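Local coordinates for putative regulatory protein SCO4313 (Streptomyces coelicolor, PDB 2OI8), which probably binds DNA as a dimeric transcription regulator of the TetR family, at residues E20-A25 with T65-D70; L37-I42 with A52-F57; D77-A82 with A93-A98; E130-I135 with R175-W180; H184-L189 with L204-E209. All coordinates share one frame; numbering follows the deposited sequence.

Contact 1: E20-A25 with T65-D70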
# COMPACT_ATOMS: atom_id res chain seq x y z
N GLU A 20 22.26 14.76 7.59
CA GLU A 20 21.94 14.47 8.99
C GLU A 20 20.50 14.83 9.34
O GLU A 20 19.84 14.08 10.07
CB GLU A 20 22.88 15.22 9.91
CG GLU A 20 24.14 14.46 10.21
CD GLU A 20 23.94 13.41 11.30
OE1 GLU A 20 23.52 12.26 10.96
OE2 GLU A 20 24.23 13.72 12.49
N ILE A 21 20.02 15.98 8.84
CA ILE A 21 18.65 16.41 9.07
C ILE A 21 17.73 15.32 8.55
O ILE A 21 16.83 14.88 9.26
CB ILE A 21 18.24 17.67 8.28
CG1 ILE A 21 19.27 18.80 8.36
CG2 ILE A 21 16.82 18.12 8.69
CD1 ILE A 21 19.45 19.40 9.69
N LYS A 22 17.98 14.90 7.30
CA LYS A 22 17.16 13.90 6.63
C LYS A 22 17.17 12.59 7.37
O LYS A 22 16.10 12.01 7.59
CB LYS A 22 17.57 13.73 5.17
CG LYS A 22 17.06 14.90 4.33
CD LYS A 22 17.16 14.67 2.84
CE LYS A 22 18.62 14.55 2.40
NZ LYS A 22 18.67 14.70 0.93
N ASP A 23 18.37 12.15 7.79
CA ASP A 23 18.53 11.03 8.71
C ASP A 23 17.61 11.12 9.92
O ASP A 23 16.83 10.19 10.16
CB ASP A 23 19.98 10.89 9.20
CG ASP A 23 20.79 9.95 8.34
OD1 ASP A 23 20.30 9.53 7.27
OD2 ASP A 23 21.93 9.63 8.73
N HIS A 24 17.66 12.20 10.70
CA HIS A 24 16.77 12.27 11.86
C HIS A 24 15.30 12.26 11.48
O HIS A 24 14.47 11.77 12.25
CB HIS A 24 17.08 13.47 12.76
CG HIS A 24 18.46 13.41 13.32
ND1 HIS A 24 18.88 12.39 14.14
CD2 HIS A 24 19.54 14.21 13.12
CE1 HIS A 24 20.15 12.58 14.45
NE2 HIS A 24 20.57 13.67 13.84
N ALA A 25 15.00 12.78 10.29
CA ALA A 25 13.63 12.81 9.78
C ALA A 25 13.09 11.39 9.59
O ALA A 25 11.95 11.12 9.93
CB ALA A 25 13.55 13.61 8.49
N THR A 65 9.17 16.70 0.69
CA THR A 65 9.43 16.69 -0.74
C THR A 65 10.77 16.06 -1.04
O THR A 65 10.82 15.18 -1.89
CB THR A 65 9.35 18.09 -1.37
OG1 THR A 65 8.00 18.57 -1.30
CG2 THR A 65 9.79 18.07 -2.82
N GLU A 66 11.83 16.49 -0.34
CA GLU A 66 13.19 15.96 -0.54
C GLU A 66 13.34 14.47 -0.18
O GLU A 66 14.08 13.72 -0.84
CB GLU A 66 14.24 16.78 0.23
CG GLU A 66 14.79 18.01 -0.51
CD GLU A 66 14.95 17.78 -2.03
OE1 GLU A 66 15.81 16.96 -2.43
OE2 GLU A 66 14.21 18.42 -2.82
N LEU A 67 12.67 14.06 0.90
CA LEU A 67 12.64 12.65 1.28
C LEU A 67 11.94 11.84 0.17
O LEU A 67 12.46 10.81 -0.25
CB LEU A 67 11.96 12.46 2.63
CG LEU A 67 12.58 13.13 3.88
CD1 LEU A 67 11.69 12.82 5.06
CD2 LEU A 67 14.03 12.69 4.16
N ILE A 68 10.80 12.32 -0.32
CA ILE A 68 10.13 11.67 -1.47
C ILE A 68 11.04 11.55 -2.72
O ILE A 68 11.13 10.47 -3.32
CB ILE A 68 8.72 12.30 -1.78
CG1 ILE A 68 7.74 11.94 -0.67
CG2 ILE A 68 8.14 11.77 -3.08
CD1 ILE A 68 6.49 12.77 -0.67
N ARG A 69 11.74 12.63 -3.08
CA ARG A 69 12.70 12.66 -4.21
C ARG A 69 13.83 11.64 -4.03
O ARG A 69 14.18 10.91 -4.98
CB ARG A 69 13.28 14.08 -4.36
CG ARG A 69 14.09 14.37 -5.65
CD ARG A 69 14.41 15.91 -5.88
NE ARG A 69 13.26 16.78 -5.58
CZ ARG A 69 12.88 17.85 -6.30
NH1 ARG A 69 13.53 18.21 -7.40
NH2 ARG A 69 11.81 18.55 -5.91
N ASP A 70 14.39 11.60 -2.81
CA ASP A 70 15.45 10.67 -2.44
C ASP A 70 14.97 9.25 -2.57
O ASP A 70 15.72 8.38 -3.01
CB ASP A 70 15.89 10.89 -0.98
CG ASP A 70 16.85 12.05 -0.81
OD1 ASP A 70 17.33 12.62 -1.82
OD2 ASP A 70 17.16 12.40 0.35

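Contact 2: L37-I42 with A52-F57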
# COMPACT_ATOMS: atom_id res chain seq x y z
N LEU A 37 5.77 14.41 11.81
CA LEU A 37 7.15 14.84 11.54
C LEU A 37 7.35 16.35 11.66
O LEU A 37 6.66 17.12 10.99
CB LEU A 37 7.55 14.34 10.15
CG LEU A 37 8.78 14.89 9.43
CD1 LEU A 37 10.08 14.63 10.22
CD2 LEU A 37 8.85 14.27 8.05
N SER A 38 8.30 16.79 12.49
CA SER A 38 8.46 18.22 12.78
C SER A 38 9.90 18.74 12.85
O SER A 38 10.72 18.22 13.61
CB SER A 38 7.73 18.57 14.08
OG SER A 38 8.49 18.18 15.21
N LEU A 39 10.17 19.79 12.09
CA LEU A 39 11.47 20.44 12.08
C LEU A 39 11.94 20.92 13.45
O LEU A 39 13.14 21.03 13.70
CB LEU A 39 11.48 21.60 11.10
CG LEU A 39 11.50 21.22 9.62
CD1 LEU A 39 11.30 22.46 8.77
CD2 LEU A 39 12.81 20.58 9.27
N ASN A 40 10.99 21.19 14.34
CA ASN A 40 11.33 21.62 15.69
C ASN A 40 11.91 20.54 16.58
O ASN A 40 12.78 20.83 17.41
CB ASN A 40 10.12 22.21 16.37
CG ASN A 40 10.05 23.70 16.22
OD1 ASN A 40 9.11 24.33 16.71
ND2 ASN A 40 11.04 24.29 15.55
N ALA A 41 11.41 19.32 16.43
CA ALA A 41 11.95 18.18 17.16
C ALA A 41 13.36 17.86 16.67
O ALA A 41 14.25 17.55 17.46
CB ALA A 41 11.04 16.99 17.02
N ILE A 42 13.54 17.93 15.35
CA ILE A 42 14.85 17.84 14.71
C ILE A 42 15.80 18.88 15.31
O ILE A 42 16.87 18.53 15.82
CB ILE A 42 14.76 18.05 13.18
CG1 ILE A 42 13.58 17.26 12.57
CG2 ILE A 42 16.09 17.75 12.52
CD1 ILE A 42 13.94 16.18 11.58
N ALA A 52 17.37 28.08 12.47
CA ALA A 52 18.53 27.56 11.72
C ALA A 52 18.18 26.35 10.84
O ALA A 52 18.61 26.26 9.68
CB ALA A 52 19.68 27.21 12.68
N LEU A 53 17.36 25.46 11.40
CA LEU A 53 16.85 24.29 10.69
C LEU A 53 15.99 24.72 9.51
O LEU A 53 16.00 24.05 8.48
CB LEU A 53 16.04 23.42 11.65
CG LEU A 53 16.13 21.89 11.60
CD1 LEU A 53 16.19 21.36 10.18
CD2 LEU A 53 17.32 21.36 12.38
N TYR A 54 15.28 25.84 9.64
CA TYR A 54 14.51 26.38 8.50
C TYR A 54 15.38 27.04 7.42
O TYR A 54 14.95 27.17 6.28
CB TYR A 54 13.40 27.33 8.98
CG TYR A 54 12.23 26.59 9.59
CD1 TYR A 54 12.37 25.97 10.83
CD2 TYR A 54 10.99 26.50 8.92
CE1 TYR A 54 11.31 25.28 11.41
CE2 TYR A 54 9.92 25.80 9.49
CZ TYR A 54 10.10 25.19 10.74
OH TYR A 54 9.09 24.48 11.34
N ARG A 55 16.60 27.44 7.78
CA ARG A 55 17.56 27.89 6.78
C ARG A 55 18.14 26.71 5.95
O ARG A 55 18.88 26.94 4.99
CB ARG A 55 18.67 28.79 7.42
N TYR A 56 17.79 25.48 6.33
CA TYR A 56 18.02 24.27 5.52
C TYR A 56 16.79 23.71 4.79
O TYR A 56 16.91 23.15 3.70
CB TYR A 56 18.60 23.14 6.35
CG TYR A 56 20.05 23.32 6.71
CD1 TYR A 56 21.06 22.99 5.82
CD2 TYR A 56 20.40 23.80 7.96
CE1 TYR A 56 22.41 23.15 6.16
CE2 TYR A 56 21.71 23.96 8.32
CZ TYR A 56 22.72 23.66 7.42
OH TYR A 56 24.01 23.84 7.80
N PHE A 57 15.62 23.80 5.42
CA PHE A 57 14.36 23.40 4.79
C PHE A 57 13.30 24.39 5.21
O PHE A 57 12.94 24.46 6.38
CB PHE A 57 13.95 21.99 5.21
CG PHE A 57 14.84 20.92 4.65
CD1 PHE A 57 14.74 20.56 3.29
CD2 PHE A 57 15.80 20.29 5.46
CE1 PHE A 57 15.60 19.57 2.75
CE2 PHE A 57 16.64 19.29 4.93
CZ PHE A 57 16.54 18.93 3.56
O HOH W 1 8.63 22.45 13.41

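Contact 3: D77-A82 with A93-A98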
# COMPACT_ATOMS: atom_id res chain seq x y z
N ASP A 77 17.73 3.80 -9.00
CA ASP A 77 19.11 3.33 -9.03
C ASP A 77 19.12 1.82 -8.99
O ASP A 77 19.83 1.17 -9.76
CB ASP A 77 19.89 3.89 -7.85
CG ASP A 77 20.15 5.38 -7.98
OD1 ASP A 77 19.79 5.99 -9.01
OD2 ASP A 77 20.73 5.95 -7.03
N SER A 78 18.32 1.27 -8.09
CA SER A 78 18.18 -0.16 -7.97
C SER A 78 17.82 -0.78 -9.32
O SER A 78 18.50 -1.70 -9.79
CB SER A 78 17.11 -0.50 -6.92
OG SER A 78 17.03 -1.90 -6.72
N LEU A 79 16.80 -0.24 -9.97
CA LEU A 79 16.34 -0.76 -11.25
C LEU A 79 17.26 -0.49 -12.42
O LEU A 79 17.38 -1.32 -13.32
CB LEU A 79 14.95 -0.24 -11.56
CG LEU A 79 13.85 -1.19 -11.07
CD1 LEU A 79 14.00 -1.58 -9.61
CD2 LEU A 79 12.55 -0.50 -11.30
N ARG A 80 17.91 0.67 -12.42
CA ARG A 80 18.87 0.97 -13.45
C ARG A 80 20.03 -0.02 -13.43
O ARG A 80 20.39 -0.58 -14.47
CB ARG A 80 19.35 2.42 -13.37
CG ARG A 80 18.46 3.36 -14.19
CD ARG A 80 19.07 4.75 -14.43
NE ARG A 80 18.57 5.73 -13.47
CZ ARG A 80 19.22 6.11 -12.37
NH1 ARG A 80 20.42 5.61 -12.07
NH2 ARG A 80 18.65 7.02 -11.57
N ALA A 81 20.57 -0.27 -12.23
CA ALA A 81 21.68 -1.20 -12.06
C ALA A 81 21.34 -2.59 -12.61
O ALA A 81 22.18 -3.26 -13.22
CB ALA A 81 22.09 -1.29 -10.62
N ALA A 82 20.09 -3.00 -12.42
CA ALA A 82 19.61 -4.29 -12.92
C ALA A 82 19.56 -4.35 -14.47
O ALA A 82 20.01 -5.34 -15.06
CB ALA A 82 18.26 -4.63 -12.30
N ALA A 93 12.30 -7.37 -11.35
CA ALA A 93 11.41 -7.76 -10.28
C ALA A 93 12.18 -8.04 -8.97
O ALA A 93 11.77 -7.59 -7.89
CB ALA A 93 10.62 -8.97 -10.69
N HIS A 94 13.30 -8.73 -9.06
CA HIS A 94 14.11 -9.01 -7.88
C HIS A 94 14.81 -7.80 -7.31
O HIS A 94 15.00 -7.70 -6.09
CB HIS A 94 15.11 -10.10 -8.18
CG HIS A 94 14.48 -11.45 -8.28
ND1 HIS A 94 13.78 -12.01 -7.24
CD2 HIS A 94 14.42 -12.34 -9.30
CE1 HIS A 94 13.31 -13.18 -7.61
NE2 HIS A 94 13.69 -13.41 -8.86
N ALA A 95 15.22 -6.88 -8.18
CA ALA A 95 15.77 -5.60 -7.76
C ALA A 95 14.70 -4.85 -6.92
O ALA A 95 14.98 -4.34 -5.81
CB ALA A 95 16.15 -4.78 -8.99
N LEU A 96 13.49 -4.82 -7.44
CA LEU A 96 12.39 -4.12 -6.79
C LEU A 96 12.07 -4.71 -5.40
O LEU A 96 11.77 -3.96 -4.49
CB LEU A 96 11.14 -4.10 -7.69
CG LEU A 96 9.90 -3.40 -7.11
CD1 LEU A 96 10.18 -1.90 -6.77
CD2 LEU A 96 8.64 -3.56 -8.00
N ARG A 97 12.18 -6.05 -5.26
CA ARG A 97 11.83 -6.75 -4.02
C ARG A 97 12.78 -6.35 -2.91
O ARG A 97 12.34 -5.99 -1.81
CB ARG A 97 11.85 -8.27 -4.21
CG ARG A 97 11.35 -9.06 -2.97
CD ARG A 97 10.94 -10.50 -3.28
NE ARG A 97 10.60 -11.20 -2.04
CZ ARG A 97 9.39 -11.18 -1.47
NH1 ARG A 97 8.41 -10.51 -2.05
NH2 ARG A 97 9.14 -11.81 -0.32
N ALA A 98 14.07 -6.37 -3.23
CA ALA A 98 15.13 -6.10 -2.26
C ALA A 98 15.15 -4.64 -1.84
O ALA A 98 15.31 -4.32 -0.66
CB ALA A 98 16.49 -6.52 -2.83

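Contact 4: E130-I135 with R175-W180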
# COMPACT_ATOMS: atom_id res chain seq x y z
N GLU A 130 11.03 7.84 -14.28
CA GLU A 130 12.42 7.39 -14.45
C GLU A 130 12.44 5.88 -14.28
O GLU A 130 12.70 5.14 -15.23
CB GLU A 130 13.35 8.08 -13.43
N THR A 131 12.14 5.43 -13.06
CA THR A 131 11.93 4.02 -12.75
C THR A 131 11.07 3.31 -13.82
O THR A 131 11.43 2.23 -14.31
CB THR A 131 11.30 3.88 -11.32
OG1 THR A 131 12.10 4.58 -10.36
CG2 THR A 131 11.18 2.43 -10.91
N MSE A 132 9.95 3.93 -14.21
CA MSE A 132 9.02 3.31 -15.15
C MSE A 132 9.49 3.21 -16.60
O MSE A 132 9.07 2.31 -17.33
CB MSE A 132 7.64 3.96 -15.04
CG MSE A 132 6.71 3.17 -14.12
SE MSE A 132 5.68 1.83 -15.13
CE MSE A 132 4.34 3.05 -15.82
N ALA A 133 10.36 4.11 -17.03
CA ALA A 133 10.98 4.00 -18.34
C ALA A 133 11.74 2.66 -18.50
O ALA A 133 11.66 2.02 -19.55
CB ALA A 133 11.90 5.19 -18.59
N VAL A 134 12.44 2.25 -17.44
CA VAL A 134 13.24 1.03 -17.46
C VAL A 134 12.37 -0.20 -17.68
O VAL A 134 12.68 -1.03 -18.51
CB VAL A 134 14.08 0.85 -16.17
CG1 VAL A 134 14.91 -0.42 -16.23
CG2 VAL A 134 14.99 2.04 -15.93
N ILE A 135 11.28 -0.30 -16.93
CA ILE A 135 10.35 -1.44 -17.06
C ILE A 135 9.81 -1.55 -18.48
O ILE A 135 9.75 -2.64 -19.08
CB ILE A 135 9.12 -1.33 -16.09
CG1 ILE A 135 9.55 -1.12 -14.63
CG2 ILE A 135 8.18 -2.53 -16.25
CD1 ILE A 135 10.64 -2.06 -14.16
N ARG A 175 1.85 -4.34 -20.36
CA ARG A 175 2.68 -5.26 -19.60
C ARG A 175 3.47 -4.55 -18.48
O ARG A 175 3.49 -5.02 -17.35
CB ARG A 175 3.62 -6.01 -20.52
CG ARG A 175 4.52 -6.96 -19.79
CD ARG A 175 5.32 -7.75 -20.77
NE ARG A 175 4.44 -8.60 -21.56
CZ ARG A 175 4.75 -9.85 -21.89
NH1 ARG A 175 5.91 -10.36 -21.49
NH2 ARG A 175 3.90 -10.58 -22.61
N ALA A 176 4.11 -3.42 -18.79
CA ALA A 176 4.85 -2.64 -17.78
C ALA A 176 4.00 -2.22 -16.57
O ALA A 176 4.40 -2.36 -15.41
CB ALA A 176 5.51 -1.42 -18.41
N LEU A 177 2.81 -1.70 -16.84
CA LEU A 177 1.86 -1.31 -15.80
C LEU A 177 1.44 -2.52 -14.95
O LEU A 177 1.36 -2.41 -13.75
CB LEU A 177 0.65 -0.62 -16.43
CG LEU A 177 0.93 0.71 -17.14
CD1 LEU A 177 -0.29 1.20 -17.84
CD2 LEU A 177 1.41 1.76 -16.15
N SER A 178 1.22 -3.67 -15.59
CA SER A 178 0.90 -4.95 -14.92
C SER A 178 2.01 -5.49 -14.02
O SER A 178 1.75 -6.05 -12.95
CB SER A 178 0.54 -6.02 -15.94
OG SER A 178 -0.82 -5.94 -16.29
N PHE A 179 3.25 -5.36 -14.48
CA PHE A 179 4.41 -5.71 -13.69
C PHE A 179 4.42 -4.82 -12.43
O PHE A 179 4.53 -5.30 -11.30
CB PHE A 179 5.64 -5.51 -14.59
CG PHE A 179 6.98 -5.63 -13.89
CD1 PHE A 179 7.50 -4.55 -13.19
CD2 PHE A 179 7.74 -6.78 -14.02
CE1 PHE A 179 8.73 -4.64 -12.58
CE2 PHE A 179 8.99 -6.88 -13.42
CZ PHE A 179 9.48 -5.81 -12.70
N TRP A 180 4.30 -3.52 -12.64
CA TRP A 180 4.30 -2.54 -11.57
C TRP A 180 3.23 -2.89 -10.52
O TRP A 180 3.52 -3.00 -9.33
CB TRP A 180 4.02 -1.17 -12.17
CG TRP A 180 4.41 -0.01 -11.35
CD1 TRP A 180 3.61 1.03 -10.97
CD2 TRP A 180 5.70 0.26 -10.81
NE1 TRP A 180 4.32 1.93 -10.22
CE2 TRP A 180 5.61 1.48 -10.10
CE3 TRP A 180 6.93 -0.41 -10.84
CZ2 TRP A 180 6.71 2.06 -9.44
CZ3 TRP A 180 8.03 0.17 -10.17
CH2 TRP A 180 7.90 1.39 -9.48

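Contact 5: H184-L189 with L204-E209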
# COMPACT_ATOMS: atom_id res chain seq x y z
N HIS A 184 3.87 -4.79 -6.71
CA HIS A 184 3.57 -3.90 -5.59
C HIS A 184 2.45 -4.46 -4.73
O HIS A 184 2.47 -4.29 -3.51
CB HIS A 184 3.26 -2.49 -6.07
CG HIS A 184 4.49 -1.72 -6.43
ND1 HIS A 184 5.36 -1.23 -5.48
CD2 HIS A 184 5.01 -1.39 -7.63
CE1 HIS A 184 6.37 -0.63 -6.08
NE2 HIS A 184 6.18 -0.69 -7.39
N GLY A 185 1.50 -5.15 -5.37
CA GLY A 185 0.40 -5.82 -4.70
C GLY A 185 0.97 -6.77 -3.68
O GLY A 185 0.59 -6.72 -2.52
N VAL A 186 1.92 -7.60 -4.09
CA VAL A 186 2.51 -8.51 -3.11
C VAL A 186 3.52 -7.84 -2.16
O VAL A 186 3.49 -8.10 -0.97
CB VAL A 186 2.98 -9.86 -3.71
CG1 VAL A 186 2.79 -9.89 -5.19
CG2 VAL A 186 4.41 -10.21 -3.28
N LEU A 187 4.33 -6.92 -2.66
CA LEU A 187 5.27 -6.24 -1.78
C LEU A 187 4.60 -5.47 -0.67
O LEU A 187 4.99 -5.57 0.50
CB LEU A 187 6.22 -5.33 -2.58
CG LEU A 187 7.24 -6.08 -3.43
CD1 LEU A 187 8.05 -5.10 -4.26
CD2 LEU A 187 8.13 -6.98 -2.56
N SER A 188 3.57 -4.70 -1.00
CA SER A 188 2.98 -3.90 0.05
C SER A 188 2.05 -4.71 0.93
O SER A 188 1.90 -4.42 2.11
CB SER A 188 2.31 -2.68 -0.52
OG SER A 188 1.51 -3.06 -1.59
N LEU A 189 1.46 -5.77 0.38
CA LEU A 189 0.69 -6.68 1.24
C LEU A 189 1.58 -7.36 2.23
O LEU A 189 1.20 -7.49 3.37
CB LEU A 189 -0.11 -7.72 0.46
CG LEU A 189 -1.38 -7.22 -0.22
CD1 LEU A 189 -2.01 -8.38 -0.97
CD2 LEU A 189 -2.38 -6.63 0.79
N LEU A 204 7.45 -16.93 -2.43
CA LEU A 204 7.11 -17.89 -3.49
C LEU A 204 5.92 -17.38 -4.27
O LEU A 204 5.91 -17.45 -5.50
CB LEU A 204 6.84 -19.29 -2.94
CG LEU A 204 7.99 -20.30 -2.75
CD1 LEU A 204 9.35 -19.66 -2.45
CD2 LEU A 204 7.64 -21.34 -1.67
N LEU A 205 4.93 -16.84 -3.54
CA LEU A 205 3.85 -16.05 -4.17
C LEU A 205 4.40 -15.00 -5.15
O LEU A 205 3.96 -14.92 -6.30
CB LEU A 205 2.92 -15.41 -3.14
CG LEU A 205 1.94 -14.39 -3.75
CD1 LEU A 205 1.02 -14.98 -4.81
CD2 LEU A 205 1.14 -13.65 -2.68
N PHE A 206 5.39 -14.23 -4.70
CA PHE A 206 6.03 -13.22 -5.52
C PHE A 206 6.64 -13.86 -6.76
O PHE A 206 6.43 -13.35 -7.87
CB PHE A 206 7.10 -12.48 -4.70
CG PHE A 206 7.80 -11.38 -5.45
CD1 PHE A 206 8.83 -11.66 -6.35
CD2 PHE A 206 7.44 -10.05 -5.23
CE1 PHE A 206 9.49 -10.62 -7.04
CE2 PHE A 206 8.09 -8.99 -5.93
CZ PHE A 206 9.12 -9.28 -6.83
N GLU A 207 7.39 -14.96 -6.57
CA GLU A 207 7.92 -15.74 -7.70
C GLU A 207 6.84 -16.21 -8.67
O GLU A 207 7.05 -16.16 -9.89
CB GLU A 207 8.70 -16.99 -7.24
CG GLU A 207 10.11 -16.76 -6.76
CD GLU A 207 10.88 -15.82 -7.65
OE1 GLU A 207 11.31 -16.22 -8.76
OE2 GLU A 207 11.07 -14.66 -7.22
N ALA A 208 5.73 -16.69 -8.12
CA ALA A 208 4.62 -17.16 -8.95
C ALA A 208 4.08 -16.00 -9.79
O ALA A 208 3.96 -16.13 -11.01
CB ALA A 208 3.54 -17.77 -8.10
N GLU A 209 3.78 -14.87 -9.15
CA GLU A 209 3.23 -13.72 -9.85
C GLU A 209 4.15 -13.20 -10.94
O GLU A 209 3.69 -12.81 -12.01
CB GLU A 209 2.87 -12.60 -8.87
CG GLU A 209 1.58 -12.86 -8.13
CD GLU A 209 0.38 -12.85 -9.05
OE1 GLU A 209 -0.07 -11.76 -9.42
OE2 GLU A 209 -0.11 -13.94 -9.42

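Contact 1: E20-A25 with T65-D70
Lys22 meets Leu67 and Asp70 where segments 20-25 and 65-70, on helices 14-32 and 60-84, cross at 89° in the presumed DNA-binding region, of TetR type. The axes of the two short segments stay 11.1 Å apart, and Lys22 and Leu67 make most of the contact across that distance. Lys22 and Leu67 slide past each other in opposite directions: CB and CG of Lys22 both touch CD2 of Leu67, with CG to CD2 at 3.8 Å. Beyond this methyl the lysine chain bends at chi3 (-65°), which turns CE to one side, and its ammonium then meets Asp70 tip to tip. The other branch of Leu67, CD1, faces CB of Ala25 and extends the apolar patch; Leu67 also packs on Trp26 and Ile29 of helix 14-32 and on Leu109 of helix 104-111. Glu66 contributes only its CB, near CD of Lys22, while its carboxylate pairs by charge with Arg69, one turn on, whose NH2 makes a further salt bridge with Asp123. The single direct polar link between the segments is the salt bridge from Lys22 NZ to Asp70 OD2, 2.8 Å long and received by the syn lone pair of OD2.

Contact 2: L37-I42 with A52-F57
A water gripped from both segments joins Asn40 to Tyr54: it accepts from the backbone N of Asn40 at 2.8 Å and hydrogen-bonds the phenolic OH of Tyr54 at 2.9 Å. The amide it takes up lies in the first turn of helix 39-45, where Ser38 is the N-cap and its OG accepts a weak bond from Ala41 N. Beside the water, Leu39 has the largest share of the contact. Its CD1 methyl sits over one face of the Tyr54 ring in a CH-pi contact, 3.7 Å from the centroid and 17° off the ring normal, while CB lies against CE1 of the same ring. At the ring's edge, close to its plane, comes ND2 of Asn40. The other methyl of Leu39, CD2, crosses to CD1 of Leu53 at 3.6 Å, and the second branch of Leu53, CD2, meets CG2 of Ile42, the two side chains standing at about a right angle. Leu53 O accepts from both Tyr56 N and Phe57 N; Phe57 turns its ring on toward Leu63 and Glu66 of helix 60-84. Residues 38-57 are the predicted helix-turn-helix, and this is the interface between its two helices. The chemistry is therefore divided: branched aliphatic groups make a buried apolar core held by close packing rather than by directed bonds, whereas the water and the tyrosine hydroxyl form a polar margin that probably helps to place the Tyr54 ring against the start of helix 39-45.

Contact 3: D77-A82 with A93-A98
Ala95 CB is the apolar centre, touched by Leu79 CD1 and by Ala82 CB, each at 3.9 Å. The small methyl lets helices 60-84 and 89-102 come close: the axes of the two segments are 8.8 Å apart and run roughly antiparallel, at 151°, as a helical hairpin whose connection is short. Leu79 CD1 also reaches past Ala95 to CB of Leu96, at 4.3 Å, and so covers one flank of the alanine. On another flank stands Ser78, whose OG is anti to its own backbone N (chi1 -176°) and thereby carried toward the facing helix, 3.3 Å from Ala95 O. Any hydrogen bond here is weak, so the pairing rests mainly on methyl contacts. Farther out, within segment 77-82, Arg80 NH2 forms a salt bridge of 3.0 Å to Asp77 OD1, with weak bond geometry. The hairpin is backed by other helices: Leu79 packs on Thr131 and Ile135 of helix 129-139, Ala93 and Leu96 lie on helix 170-191, and Arg97 crosses to Glu190 of that helix in a salt bridge while its side chain also touches Phe206 of helix 202-213. Helix 60-84 is thus joined to the C-terminal helical bundle.

Contact 4: E130-I135 with R175-W180
Ile135 and Met132, a selenomethionine here, press from helix 129-139 onto helix 170-191, where Trp180 has the most surface covered on that side. The segment axes cross at 117°, and their closest approach is 9.8 Å. Ile135 uses all of its branches. CG2, anti to the backbone N, rests on CB of Ala176 at 3.6 Å; the CA atoms of Ile135 and Ala176 are the nearest pair across the segments, 5.7 Å apart. CD1 turns instead to CE1 of Phe179, likewise at 3.6 Å, the two side chains meeting at about a right angle. CG of Met132 lies over one face of the Trp180 indole; bends at chi2 and chi3 then place the selenium and CE, with the selenium 4.6 Å from the centroid of the five-membered ring. This is a Met-aromatic contact, 19° from the ring normal. Its CE methyl goes on to CD2 of Leu177, crossing that side chain at about a right angle. At the far end of the indole, CH2 of Trp180 receives CG2 of Thr131 at 3.7 Å. Trp180 has further partners: His184 meets it edge to face, and Leu189 of the second subunit packs on it, while Met198 and Phe200 of that subunit lie against Met132 and Leu177. The chemistry is methyl, selenium and aromatic carbon throughout, with every touching residue buried. Cohesion here therefore depends on the fit of shapes and on dispersion, and the same apolar layer passes directly into the dimer interface.

Contact 5: H184-L189 with L204-E209
Val186 and Phe206 join helix 170-191 to helix 202-213, an antiparallel pair (170° between the segments) of the C-terminal region that in TetR-type regulators commonly takes part in dimerisation, as it does in this assembly. The aromatic contacts dominate. Val186 CG2 comes to the edge of the Phe206 ring, in its plane, 3.6 Å from CD2, and the two side chains cross at about a right angle. Leu187 arrives by another route: its CD2 lies 3.9 Å from CE2 of Phe206, and its CG is equally near that atom. Phe206 CG is anti to its backbone N (chi1 -178°), and the ring beyond it meets Val186 and Leu187; Arg97 of helix 89-102 and Leu183 also pack on it. The purely aliphatic contacts are looser. CB of Val186 faces CD2 of Leu205 at 4.3 Å, and Leu205 continues onto Phe195 and Phe200 of its own chain and Phe152 of the second subunit. The polar contacts lie across the subunit boundary. The carboxylate of Glu209 is used there, OE1 in a salt bridge with Arg182 NE of the second subunit and OE2 in a hydrogen bond with Ser178 OG of that subunit. Toward its own chain the glutamate offers the aliphatic part of its stem, with CG 4.4 Å from CG1 of Val186.

In the fold
From the N terminus, helix 14-32 enters contact 1 first, but that contact closes only when the chain has passed through the helix-turn-helix and reached helix 60-84. Contact 2 opens and closes within this loop, and Ile21 and Ala25 pack on its residues, making one unit, presumably the DNA-binding one. Helix 60-84 runs on to contact 3, about 21 Å away between centres, which closes the short turn to helix 89-102 of the C-terminal bundle. In series, without crossing, contact 4 closes the long excursion from helix 129-139 to helix 170-191 and contact 5 the connection to helix 202-213. Contact 3 touches both, through Leu79 and Arg97 respectively; these share helix 170-191 and meet the second subunit.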